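Side-chain contact in pectate lyase II (Xanthomonas campestris pv. campestris, PDB 2QY1), which probably cleaves pectate, a plant cell-wall polysaccharide, as a secreted lyase of polysaccharide lyase family 1: residues A[56-59]-A[60-63]. The protein carries 2 engineered substitutions. Numbering follows the deposited sequence.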
loop_
_atom_site.group_PDB
_atom_site.type_symbol
_atom_site.label_atom_id
_atom_site.label_comp_id
_atom_site.label_asym_id
_atom_site.label_seq_id
_atom_site.Cartn_x
_atom_site.Cartn_y
_atom_site.Cartn_z
ATOM N N CYS A 56 -1.133 20.108 -11.217
ATOM C CA CYS A 56 -2.457 19.937 -11.808
ATOM C C CYS A 56 -2.468 19.607 -13.304
ATOM O O CYS A 56 -3.535 19.454 -13.907
ATOM C CB CYS A 56 -3.335 21.144 -11.476
ATOM S SG CYS A 56 -3.795 21.134 -9.732
ATOM N N ALA A 57 -1.279 19.477 -13.887
ATOM C CA ALA A 57 -1.143 19.023 -15.271
ATOM C C ALA A 57 -1.312 17.509 -15.381
ATOM O O ALA A 57 -1.659 16.992 -16.445
ATOM C CB ALA A 57 0.209 19.439 -15.840
ATOM N N GLN A 58 -1.083 16.811 -14.273
ATOM C CA GLN A 58 -0.946 15.353 -14.285
ATOM C C GLN A 58 -2.241 14.588 -14.574
ATOM O O GLN A 58 -2.243 13.670 -15.398
ATOM C CB GLN A 58 -0.295 14.855 -12.989
ATOM C CG GLN A 58 1.067 15.485 -12.672
ATOM C CD GLN A 58 2.035 15.399 -13.839
ATOM O OE1 GLN A 58 2.003 16.229 -14.755
ATOM N NE2 GLN A 58 2.906 14.397 -13.811
ATOM N N TRP A 59 -3.335 14.984 -13.922
ATOM C CA TRP A 59 -4.603 14.249 -14.022
ATOM C C TRP A 59 -5.160 14.226 -15.444
ATOM O O TRP A 59 -5.871 13.294 -15.829
ATOM C CB TRP A 59 -5.639 14.794 -13.026
ATOM C CG TRP A 59 -6.222 16.143 -13.367
ATOM C CD1 TRP A 59 -5.752 17.364 -12.976
ATOM C CD2 TRP A 59 -7.395 16.399 -14.152
ATOM N NE1 TRP A 59 -6.552 18.366 -13.476
ATOM C CE2 TRP A 59 -7.568 17.800 -14.201
ATOM C CE3 TRP A 59 -8.312 15.579 -14.826
ATOM C CZ2 TRP A 59 -8.623 18.401 -14.894
ATOM C CZ3 TRP A 59 -9.365 16.178 -15.516
ATOM C CH2 TRP A 59 -9.508 17.577 -15.546
ATOM N N LYS A 60 -4.800 15.255 -16.208
ATOM C CA LYS A 60 -5.246 15.457 -17.583
ATOM C C LYS A 60 -4.540 14.532 -18.573
ATOM O O LYS A 60 -5.042 14.291 -19.675
ATOM C CB LYS A 60 -4.976 16.907 -17.995
ATOM C CG LYS A 60 -5.425 17.954 -16.980
ATOM C CD LYS A 60 -5.021 19.358 -17.420
ATOM C CE LYS A 60 -5.768 20.423 -16.636
ATOM N NZ LYS A 60 -7.189 20.507 -17.074
ATOM N N LEU A 61 -3.370 14.031 -18.180
ATOM C CA LEU A 61 -2.525 13.231 -19.064
ATOM C C LEU A 61 -2.796 11.735 -18.895
ATOM O O LEU A 61 -3.258 11.312 -17.831
ATOM C CB LEU A 61 -1.045 13.544 -18.802
ATOM C CG LEU A 61 -0.608 14.993 -19.043
ATOM C CD1 LEU A 61 0.774 15.250 -18.451
ATOM C CD2 LEU A 61 -0.633 15.333 -20.527
ATOM N N PRO A 62 -2.530 10.931 -19.946
ATOM C CA PRO A 62 -2.659 9.476 -19.814
ATOM C C PRO A 62 -1.681 8.880 -18.806
ATOM O O PRO A 62 -0.565 9.391 -18.636
ATOM C CB PRO A 62 -2.357 8.953 -21.226
ATOM C CG PRO A 62 -1.634 10.050 -21.911
ATOM C CD PRO A 62 -2.137 11.327 -21.313
ATOM N N ALA A 63 -2.110 7.805 -18.148
ATOM C CA ALA A 63 -1.278 7.099 -17.179
ATOM C C ALA A 63 -0.072 6.443 -17.846
ATOM O O ALA A 63 -0.128 6.063 -19.018
ATOM C CB ALA A 63 -2.105 6.051 -16.442
HETATM O O HOH W 1 -5.940 11.020 -17.476
#
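Q58 and L61 close a type I beta turn with W59 and K60 at its corners, the amide N of L61 donating to O of Q58 at 3.0 Å with a fairly straight N-H...O angle of 154°. At the corners, neighbouring side chains meet: CG of K60 sits over one face of the W59 indole, and the rest of the lysine chain passes out beyond the NE1 and CZ2 edge. This CG makes a CH-pi contact, 3.7 Å from the centroid of the five-membered ring and almost on the ring normal. Farther out, the bend at the last torsion (chi4 -74°) brings NZ to 3.4 Å from CZ2 of W59, on the same side of the indole plane but outside the rim of the six-membered ring. A chi1 of 72° swings the indole back over the main chain at the amide N of K60, where CG of that next residue can rest on its face. Along the same lysine chain, CE passes 3.7 Å from O of C56. L61 packs against the incoming backbone, its CG 3.4 Å from O of A57, while CD1 approaches the amide oxygen of Q58. That amide is anchored elsewhere, NE2 being hydrogen-bonded to O of L106. A water at the exit of the turn lies within hydrogen-bonding distance of O of W59 and O of L61 and bridges the two carbonyls. The C56-C143 disulfide joins the residues just before the turn to another loop, and W59 packs on C143. This is a surface turn within the long loop joining strands 39-43 and 65-69, one of the excursions that decorate the parallel beta-helix of pectate lyases.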